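Local coordinates for hypothetical protein PH1320 (Pyrococcus horikoshii, PDB 2E87) that is of unknown cellular function but binds GDP through an Obg-type G domain and is probably a GTP-binding protein of the NOG1 family, at residues A[98-112]-A[131-143]. Sequence-based numbering, arbitrary orientation.
Sequences IDWAIRIIRELEERY and QFYGRVASVLRDI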
ATOM      1  N   ILE A  98     -19.286   5.170  -4.732  1.00 32.63           N
ATOM      2  CA  ILE A  98     -19.976   4.724  -3.527  1.00 37.05           C
ATOM      3  C   ILE A  98     -20.586   5.936  -2.808  1.00 37.66           C
ATOM      4  O   ILE A  98     -21.764   5.943  -2.477  1.00 35.57           O
ATOM      5  CB  ILE A  98     -19.001   3.957  -2.608  1.00 32.60           C
ATOM      6  CG1 ILE A  98     -18.641   2.618  -3.256  1.00 35.47           C
ATOM      7  CG2 ILE A  98     -19.616   3.724  -1.263  1.00 36.13           C
ATOM      8  CD1 ILE A  98     -17.810   1.690  -2.371  1.00 39.40           C
ATOM      9  N   ASP A  99     -19.780   6.975  -2.611  1.00 40.89           N
ATOM     10  CA  ASP A  99     -20.239   8.193  -1.956  1.00 43.96           C
ATOM     11  C   ASP A  99     -21.424   8.784  -2.716  1.00 43.99           C
ATOM     12  O   ASP A  99     -22.396   9.251  -2.117  1.00 43.96           O
ATOM     13  CB  ASP A  99     -19.091   9.214  -1.883  1.00 49.00           C
ATOM     14  CG  ASP A  99     -19.558  10.589  -1.428  1.00 57.72           C
ATOM     15  OD1 ASP A  99     -20.010  11.384  -2.285  1.00 62.64           O
ATOM     16  OD2 ASP A  99     -19.489  10.872  -0.213  1.00 61.32           O
ATOM     17  N   TRP A 100     -21.335   8.764  -4.039  1.00 39.52           N
ATOM     18  CA  TRP A 100     -22.404   9.280  -4.863  1.00 37.85           C
ATOM     19  C   TRP A 100     -23.695   8.492  -4.588  1.00 39.46           C
ATOM     20  O   TRP A 100     -24.753   9.079  -4.392  1.00 41.64           O
ATOM     21  CB  TRP A 100     -22.018   9.169  -6.345  1.00 41.09           C
ATOM     22  CG  TRP A 100     -23.167   9.437  -7.278  1.00 47.19           C
ATOM     23  CD1 TRP A 100     -23.657  10.655  -7.648  1.00 45.51           C
ATOM     24  CD2 TRP A 100     -24.030   8.458  -7.879  1.00 43.06           C
ATOM     25  NE1 TRP A 100     -24.774  10.497  -8.441  1.00 47.99           N
ATOM     26  CE2 TRP A 100     -25.027   9.159  -8.593  1.00 41.49           C
ATOM     27  CE3 TRP A 100     -24.060   7.058  -7.877  1.00 43.10           C
ATOM     28  CZ2 TRP A 100     -26.043   8.508  -9.296  1.00 40.07           C
ATOM     29  CZ3 TRP A 100     -25.077   6.407  -8.579  1.00 44.14           C
ATOM     30  CH2 TRP A 100     -26.054   7.137  -9.276  1.00 44.92           C
ATOM     31  N   ALA A 101     -23.601   7.166  -4.557  1.00 34.68           N
ATOM     32  CA  ALA A 101     -24.765   6.312  -4.329  1.00 34.92           C
ATOM     33  C   ALA A 101     -25.407   6.585  -2.965  1.00 35.89           C
ATOM     34  O   ALA A 101     -26.637   6.654  -2.845  1.00 34.60           O
ATOM     35  CB  ALA A 101     -24.361   4.841  -4.445  1.00 26.50           C
ATOM     36  N   ILE A 102     -24.569   6.755  -1.943  1.00 35.45           N
ATOM     37  CA  ILE A 102     -25.050   7.032  -0.596  1.00 37.71           C
ATOM     38  C   ILE A 102     -25.839   8.326  -0.595  1.00 41.21           C
ATOM     39  O   ILE A 102     -26.901   8.428   0.018  1.00 41.85           O
ATOM     40  CB  ILE A 102     -23.882   7.174   0.393  1.00 36.54           C
ATOM     41  CG1 ILE A 102     -23.205   5.824   0.577  1.00 36.81           C
ATOM     42  CG2 ILE A 102     -24.380   7.709   1.718  1.00 34.93           C
ATOM     43  CD1 ILE A 102     -22.020   5.850   1.496  1.00 36.04           C
ATOM     44  N   ARG A 103     -25.317   9.310  -1.313  1.00 44.57           N
ATOM     45  CA  ARG A 103     -25.946  10.624  -1.385  1.00 45.35           C
ATOM     46  C   ARG A 103     -27.295  10.611  -2.106  1.00 42.06           C
ATOM     47  O   ARG A 103     -28.268  11.153  -1.600  1.00 44.55           O
ATOM     48  CB  ARG A 103     -24.980  11.616  -2.053  1.00 52.66           C
ATOM     49  CG  ARG A 103     -24.876  12.983  -1.387  1.00 61.24           C
ATOM     50  CD  ARG A 103     -23.415  13.441  -1.221  1.00 63.86           C
ATOM     51  NE  ARG A 103     -22.590  13.195  -2.404  1.00 65.23           N
ATOM     52  CZ  ARG A 103     -22.877  13.615  -3.637  1.00 71.64           C
ATOM     53  NH1 ARG A 103     -23.981  14.315  -3.869  1.00 68.80           N
ATOM     54  NH2 ARG A 103     -22.061  13.321  -4.649  1.00 66.90           N
ATOM     55  N   ILE A 104     -27.366   9.993  -3.276  1.00 39.65           N
ATOM     56  CA  ILE A 104     -28.623   9.946  -4.016  1.00 40.07           C
ATOM     57  C   ILE A 104     -29.704   9.148  -3.278  1.00 39.90           C
ATOM     58  O   ILE A 104     -30.892   9.468  -3.356  1.00 38.85           O
ATOM     59  CB  ILE A 104     -28.435   9.297  -5.381  1.00 43.58           C
ATOM     60  CG1 ILE A 104     -27.086   9.702  -5.962  1.00 51.22           C
ATOM     61  CG2 ILE A 104     -29.556   9.725  -6.303  1.00 47.97           C
ATOM     62  CD1 ILE A 104     -26.848  11.210  -5.971  1.00 59.64           C
ATOM     63  N   ILE A 105     -29.291   8.098  -2.574  1.00 39.07           N
ATOM     64  CA  ILE A 105     -30.241   7.265  -1.848  1.00 43.89           C
ATOM     65  C   ILE A 105     -30.852   8.002  -0.665  1.00 48.39           C
ATOM     66  O   ILE A 105     -32.035   7.834  -0.362  1.00 45.88           O
ATOM     67  CB  ILE A 105     -29.570   5.959  -1.392  1.00 39.96           C
ATOM     68  CG1 ILE A 105     -29.411   5.046  -2.611  1.00 34.09           C
ATOM     69  CG2 ILE A 105     -30.379   5.285  -0.303  1.00 33.74           C
ATOM     70  CD1 ILE A 105     -28.554   3.847  -2.357  1.00 29.98           C
ATOM     71  N   ARG A 106     -30.040   8.821  -0.008  1.00 49.27           N
ATOM     72  CA  ARG A 106     -30.506   9.613   1.118  1.00 52.94           C
ATOM     73  C   ARG A 106     -31.533  10.614   0.593  1.00 54.56           C
ATOM     74  O   ARG A 106     -32.593  10.827   1.184  1.00 54.40           O
ATOM     75  CB  ARG A 106     -29.331  10.360   1.752  1.00 52.98           C
ATOM     76  CG  ARG A 106     -29.759  11.332   2.825  1.00 64.89           C
ATOM     77  CD  ARG A 106     -30.455  10.603   3.962  1.00 74.96           C
ATOM     78  NE  ARG A 106     -31.512  11.413   4.562  1.00 81.45           N
ATOM     79  CZ  ARG A 106     -32.185  11.070   5.654  1.00 83.81           C
ATOM     80  NH1 ARG A 106     -31.907   9.928   6.276  1.00 80.06           N
ATOM     81  NH2 ARG A 106     -33.143  11.862   6.118  1.00 85.68           N
ATOM     82  N   GLU A 107     -31.206  11.221  -0.535  1.00 50.34           N
ATOM     83  CA  GLU A 107     -32.078  12.197  -1.164  1.00 49.23           C
ATOM     84  C   GLU A 107     -33.374  11.522  -1.620  1.00 46.54           C
ATOM     85  O   GLU A 107     -34.466  12.058  -1.441  1.00 51.79           O
ATOM     86  CB  GLU A 107     -31.355  12.822  -2.355  1.00 45.30           C
ATOM     87  CG  GLU A 107     -32.094  13.934  -3.053  1.00 55.90           C
ATOM     88  CD  GLU A 107     -31.409  14.329  -4.351  1.00 67.82           C
ATOM     89  OE1 GLU A 107     -30.155  14.397  -4.361  1.00 67.98           O
ATOM     90  OE2 GLU A 107     -32.118  14.573  -5.356  1.00 66.21           O
ATOM     91  N   LEU A 108     -33.258  10.342  -2.212  1.00 42.99           N
ATOM     92  CA  LEU A 108     -34.447   9.644  -2.671  1.00 42.52           C
ATOM     93  C   LEU A 108     -35.330   9.288  -1.479  1.00 37.94           C
ATOM     94  O   LEU A 108     -36.541   9.421  -1.547  1.00 41.68           O
ATOM     95  CB  LEU A 108     -34.064   8.384  -3.453  1.00 36.69           C
ATOM     96  CG  LEU A 108     -33.442   8.659  -4.823  1.00 42.11           C
ATOM     97  CD1 LEU A 108     -32.912   7.361  -5.445  1.00 37.53           C
ATOM     98  CD2 LEU A 108     -34.491   9.303  -5.720  1.00 36.97           C
ATOM     99  N   GLU A 109     -34.718   8.843  -0.391  1.00 35.68           N
ATOM    100  CA  GLU A 109     -35.462   8.483   0.808  1.00 42.18           C
ATOM    101  C   GLU A 109     -36.305   9.651   1.301  1.00 48.03           C
ATOM    102  O   GLU A 109     -37.511   9.526   1.495  1.00 44.74           O
ATOM    103  CB  GLU A 109     -34.518   8.060   1.932  1.00 36.21           C
ATOM    104  CG  GLU A 109     -35.208   7.980   3.284  1.00 44.67           C
ATOM    105  CD  GLU A 109     -34.258   7.695   4.430  1.00 43.52           C
ATOM    106  OE1 GLU A 109     -33.038   7.894   4.276  1.00 50.65           O
ATOM    107  OE2 GLU A 109     -34.733   7.284   5.500  1.00 46.12           O
ATOM    108  N   GLU A 110     -35.656  10.789   1.509  1.00 51.76           N
ATOM    109  CA  GLU A 110     -36.342  11.973   1.975  1.00 48.83           C
ATOM    110  C   GLU A 110     -37.439  12.347   0.986  1.00 48.87           C
ATOM    111  O   GLU A 110     -38.549  12.694   1.380  1.00 48.41           O
ATOM    112  CB  GLU A 110     -35.338  13.109   2.145  1.00 53.02           C
ATOM    113  CG  GLU A 110     -35.968  14.456   2.416  1.00 61.96           C
ATOM    114  CD  GLU A 110     -34.970  15.461   2.957  1.00 69.33           C
ATOM    115  OE1 GLU A 110     -34.579  15.342   4.143  1.00 73.09           O
ATOM    116  OE2 GLU A 110     -34.572  16.364   2.192  1.00 69.14           O
ATOM    117  N   ARG A 111     -37.136  12.258  -0.301  1.00 48.02           N
ATOM    118  CA  ARG A 111     -38.122  12.583  -1.325  1.00 49.42           C
ATOM    119  C   ARG A 111     -39.358  11.670  -1.272  1.00 50.49           C
ATOM    120  O   ARG A 111     -40.487  12.157  -1.273  1.00 52.02           O
ATOM    121  CB  ARG A 111     -37.482  12.513  -2.718  1.00 54.82           C
ATOM    122  CG  ARG A 111     -38.470  12.205  -3.867  1.00 63.63           C
ATOM    123  CD  ARG A 111     -38.745  13.406  -4.763  1.00 62.61           C
ATOM    124  NE  ARG A 111     -37.519  13.964  -5.326  1.00 70.82           N
ATOM    125  CZ  ARG A 111     -36.732  13.324  -6.185  1.00 73.36           C
ATOM    126  NH1 ARG A 111     -37.043  12.098  -6.592  1.00 76.25           N
ATOM    127  NH2 ARG A 111     -35.627  13.906  -6.627  1.00 75.04           N
ATOM    128  N   TYR A 112     -39.152  10.355  -1.219  1.00 47.18           N
ATOM    129  CA  TYR A 112     -40.268   9.416  -1.199  1.00 43.48           C
ATOM    130  C   TYR A 112     -41.038   9.337   0.117  1.00 43.97           C
ATOM    131  O   TYR A 112     -42.244   9.130   0.105  1.00 38.44           O
ATOM    132  CB  TYR A 112     -39.786   8.036  -1.639  1.00 39.37           C
ATOM    133  CG  TYR A 112     -39.692   7.949  -3.138  1.00 36.28           C
ATOM    134  CD1 TYR A 112     -40.805   7.610  -3.897  1.00 33.24           C
ATOM    135  CD2 TYR A 112     -38.528   8.322  -3.806  1.00 33.50           C
ATOM    136  CE1 TYR A 112     -40.773   7.649  -5.271  1.00 32.67           C
ATOM    137  CE2 TYR A 112     -38.487   8.379  -5.186  1.00 34.61           C
ATOM    138  CZ  TYR A 112     -39.614   8.042  -5.915  1.00 36.03           C
ATOM    139  OH  TYR A 112     -39.596   8.124  -7.284  1.00 34.95           O
ATOM    140  N   GLN A 131     -41.711   2.507  -6.602  1.00 41.38           N
ATOM    141  CA  GLN A 131     -40.797   3.331  -7.384  1.00 40.85           C
ATOM    142  C   GLN A 131     -39.462   3.498  -6.683  1.00 37.32           C
ATOM    143  O   GLN A 131     -38.416   3.421  -7.317  1.00 34.09           O
ATOM    144  CB  GLN A 131     -41.382   4.720  -7.640  1.00 46.16           C
ATOM    145  CG  GLN A 131     -42.532   4.760  -8.619  1.00 58.60           C
ATOM    146  CD  GLN A 131     -42.903   6.183  -8.979  1.00 69.16           C
ATOM    147  OE1 GLN A 131     -42.080   6.925  -9.529  1.00 71.83           O
ATOM    148  NE2 GLN A 131     -44.137   6.580  -8.663  1.00 66.30           N
ATOM    149  N   PHE A 132     -39.510   3.745  -5.379  1.00 31.62           N
ATOM    150  CA  PHE A 132     -38.297   3.934  -4.592  1.00 34.11           C
ATOM    151  C   PHE A 132     -37.429   2.672  -4.697  1.00 35.27           C
ATOM    152  O   PHE A 132     -36.244   2.755  -5.026  1.00 30.98           O
ATOM    153  CB  PHE A 132     -38.658   4.241  -3.133  1.00 29.57           C
ATOM    154  CG  PHE A 132     -37.477   4.356  -2.233  1.00 32.78           C
ATOM    155  CD1 PHE A 132     -36.685   5.502  -2.242  1.00 36.38           C
ATOM    156  CD2 PHE A 132     -37.130   3.302  -1.387  1.00 30.14           C
ATOM    157  CE1 PHE A 132     -35.554   5.600  -1.416  1.00 36.18           C
ATOM    158  CE2 PHE A 132     -36.015   3.383  -0.564  1.00 30.48           C
ATOM    159  CZ  PHE A 132     -35.215   4.541  -0.574  1.00 31.84           C
ATOM    160  N   TYR A 133     -38.024   1.508  -4.433  1.00 35.27           N
ATOM    161  CA  TYR A 133     -37.302   0.248  -4.542  1.00 33.50           C
ATOM    162  C   TYR A 133     -36.647   0.202  -5.928  1.00 33.35           C
ATOM    163  O   TYR A 133     -35.450  -0.050  -6.054  1.00 29.81           O
ATOM    164  CB  TYR A 133     -38.262  -0.932  -4.394  1.00 33.29           C
ATOM    165  CG  TYR A 133     -38.476  -1.415  -2.974  1.00 28.76           C
ATOM    166  CD1 TYR A 133     -38.683  -0.514  -1.937  1.00 32.77           C
ATOM    167  CD2 TYR A 133     -38.493  -2.784  -2.676  1.00 30.00           C
ATOM    168  CE1 TYR A 133     -38.897  -0.950  -0.638  1.00 30.44           C
ATOM    169  CE2 TYR A 133     -38.711  -3.240  -1.367  1.00 25.08           C
ATOM    170  CZ  TYR A 133     -38.906  -2.312  -0.358  1.00 29.44           C
ATOM    171  OH  TYR A 133     -39.072  -2.714   0.932  1.00 33.55           O
ATOM    172  N   GLY A 134     -37.444   0.467  -6.958  1.00 34.72           N
ATOM    173  CA  GLY A 134     -36.935   0.455  -8.316  1.00 30.94           C
ATOM    174  C   GLY A 134     -35.713   1.341  -8.485  1.00 32.16           C
ATOM    175  O   GLY A 134     -34.711   0.927  -9.072  1.00 31.41           O
ATOM    176  N   ARG A 135     -35.785   2.557  -7.956  1.00 30.14           N
ATOM    177  CA  ARG A 135     -34.671   3.491  -8.067  1.00 37.33           C
ATOM    178  C   ARG A 135     -33.459   3.113  -7.225  1.00 37.79           C
ATOM    179  O   ARG A 135     -32.329   3.368  -7.635  1.00 38.49           O
ATOM    180  CB  ARG A 135     -35.110   4.915  -7.713  1.00 37.16           C
ATOM    181  CG  ARG A 135     -36.068   5.525  -8.723  1.00 43.49           C
ATOM    182  CD  ARG A 135     -36.256   6.999  -8.455  1.00 60.11           C
ATOM    183  NE  ARG A 135     -37.443   7.551  -9.106  1.00 69.80           N
ATOM    184  CZ  ARG A 135     -37.652   7.540 -10.418  1.00 73.27           C
ATOM    185  NH1 ARG A 135     -36.751   7.000 -11.231  1.00 79.16           N
ATOM    186  NH2 ARG A 135     -38.757   8.081 -10.919  1.00 70.00           N
ATOM    187  N   VAL A 136     -33.677   2.517  -6.054  1.00 33.58           N
ATOM    188  CA  VAL A 136     -32.549   2.129  -5.228  1.00 33.73           C
ATOM    189  C   VAL A 136     -31.795   1.022  -5.937  1.00 32.70           C
ATOM    190  O   VAL A 136     -30.569   1.066  -6.044  1.00 28.53           O
ATOM    191  CB  VAL A 136     -32.993   1.627  -3.827  1.00 36.39           C
ATOM    192  CG1 VAL A 136     -31.790   1.109  -3.068  1.00 24.24           C
ATOM    193  CG2 VAL A 136     -33.632   2.758  -3.043  1.00 34.51           C
ATOM    194  N   ALA A 137     -32.528   0.023  -6.417  1.00 31.32           N
ATOM    195  CA  ALA A 137     -31.906  -1.083  -7.130  1.00 36.75           C
ATOM    196  C   ALA A 137     -31.096  -0.561  -8.324  1.00 34.80           C
ATOM    197  O   ALA A 137     -29.997  -1.035  -8.606  1.00 38.44           O
ATOM    198  CB  ALA A 137     -32.967  -2.054  -7.607  1.00 34.86           C
ATOM    199  N   SER A 138     -31.643   0.426  -9.017  1.00 39.14           N
ATOM    200  CA  SER A 138     -30.986   1.015 -10.172  1.00 38.96           C
ATOM    201  C   SER A 138     -29.707   1.787  -9.803  1.00 37.63           C
ATOM    202  O   SER A 138     -28.685   1.668 -10.483  1.00 31.13           O
ATOM    203  CB  SER A 138     -31.970   1.932 -10.900  1.00 39.48           C
ATOM    204  OG  SER A 138     -31.322   2.658 -11.923  1.00 44.98           O
ATOM    205  N   VAL A 139     -29.767   2.590  -8.745  1.00 34.52           N
ATOM    206  CA  VAL A 139     -28.589   3.336  -8.316  1.00 30.53           C
ATOM    207  C   VAL A 139     -27.483   2.339  -7.986  1.00 31.68           C
ATOM    208  O   VAL A 139     -26.342   2.517  -8.399  1.00 35.44           O
ATOM    209  CB  VAL A 139     -28.897   4.227  -7.075  1.00 33.29           C
ATOM    210  CG1 VAL A 139     -27.623   4.830  -6.513  1.00 28.45           C
ATOM    211  CG2 VAL A 139     -29.844   5.344  -7.462  1.00 30.70           C
ATOM    212  N   LEU A 140     -27.824   1.263  -7.281  1.00 32.67           N
ATOM    213  CA  LEU A 140     -26.816   0.263  -6.915  1.00 34.88           C
ATOM    214  C   LEU A 140     -26.271  -0.475  -8.130  1.00 40.14           C
ATOM    215  O   LEU A 140     -25.094  -0.856  -8.157  1.00 36.21           O
ATOM    216  CB  LEU A 140     -27.381  -0.754  -5.912  1.00 29.20           C
ATOM    217  CG  LEU A 140     -27.749  -0.170  -4.550  1.00 37.06           C
ATOM    218  CD1 LEU A 140     -28.332  -1.257  -3.631  1.00 35.09           C
ATOM    219  CD2 LEU A 140     -26.486   0.463  -3.953  1.00 31.69           C
ATOM    220  N   ARG A 141     -27.122  -0.703  -9.129  1.00 40.65           N
ATOM    221  CA  ARG A 141     -26.634  -1.370 -10.324  1.00 37.49           C
ATOM    222  C   ARG A 141     -25.745  -0.421 -11.104  1.00 35.04           C
ATOM    223  O   ARG A 141     -24.845  -0.862 -11.800  1.00 29.90           O
ATOM    224  CB  ARG A 141     -27.783  -1.912 -11.177  1.00 37.07           C
ATOM    225  CG  ARG A 141     -28.443  -3.090 -10.490  1.00 37.00           C
ATOM    226  CD  ARG A 141     -29.501  -3.768 -11.317  1.00 43.98           C
ATOM    227  NE  ARG A 141     -30.184  -4.813 -10.549  1.00 49.38           N
ATOM    228  CZ  ARG A 141     -31.470  -4.763 -10.200  1.00 52.79           C
ATOM    229  NH1 ARG A 141     -32.213  -3.715 -10.551  1.00 47.94           N
ATOM    230  NH2 ARG A 141     -32.017  -5.761  -9.508  1.00 49.74           N
ATOM    231  N   ASP A 142     -25.958   0.881 -10.953  1.00 32.09           N
ATOM    232  CA  ASP A 142     -25.101   1.835 -11.645  1.00 37.74           C
ATOM    233  C   ASP A 142     -23.652   1.682 -11.144  1.00 42.45           C
ATOM    234  O   ASP A 142     -22.707   1.887 -11.906  1.00 44.32           O
ATOM    235  CB  ASP A 142     -25.534   3.283 -11.383  1.00 42.69           C
ATOM    236  CG  ASP A 142     -26.845   3.651 -12.056  1.00 42.49           C
ATOM    237  OD1 ASP A 142     -27.209   3.006 -13.059  1.00 41.89           O
ATOM    238  OD2 ASP A 142     -27.501   4.610 -11.586  1.00 45.77           O
ATOM    239  N   ILE A 143     -23.478   1.334  -9.864  1.00 37.27           N
ATOM    240  CA  ILE A 143     -22.130   1.184  -9.312  1.00 37.92           C
ATOM    241  C   ILE A 143     -21.664  -0.253  -9.076  1.00 38.18           C
ATOM    242  O   ILE A 143     -20.605  -0.455  -8.482  1.00 37.19           O
ATOM    243  CB  ILE A 143     -21.954   1.950  -7.960  1.00 36.67           C
ATOM    244  CG1 ILE A 143     -22.822   1.319  -6.882  1.00 26.77           C
ATOM    245  CG2 ILE A 143     -22.302   3.419  -8.125  1.00 29.84           C
ATOM    246  CD1 ILE A 143     -22.486   1.803  -5.488  1.00 34.82           C
TER
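Tyr112 and Phe132 meet with their rings oblique, planes 56° apart, and Phe132 CB sits over one face of the tyrosine in a CH-pi contact, 4.1 Å from the Tyr112 ring centroid. With its CG anti to the backbone N, Phe132 enters a hole between Ile105, Leu108, Glu109 and Tyr112, where Phe132 CE1 lies 3.8 Å from Leu108 CB. The carboxylate of Glu109 turns away from this contact to hydrogen-bond Ser54. At the far end of the tyrosine, the Arg135 side chain, extended from CG to NE, crosses that of Tyr112 at about a right angle and gives NE to Tyr112 OH, 2.9 Å away and nearly straight (160°), with the hydroxyl in the guanidinium plane.

Farther along, Val139 is the second knob, set among Trp100, Ala101, Ile105 and Leu108: its CG1 is 3.6 Å from Trp100 CZ3 and its CG2 faces Leu108 CD1. Ile143 CG2 and Asp142 OD2 lie at the indole edge, near its plane, while Ile143 CD1 reaches Ala101 CB at 3.7 Å.

Segments 98-112 and 131-142 run antiparallel (169°), their axes 9.9 Å apart at closest approach, as neighbours in the NOG1-type N-terminal helical bundle, with helix 38-67 touching Ile105 and helix 14-30 touching Leu140. The interlocked Phe132 and Val139 knobs thus set the register of a largely apolar seam, while Arg135 NE supplies a donor to the hydroxyl of buried Tyr112 at its exposed margin.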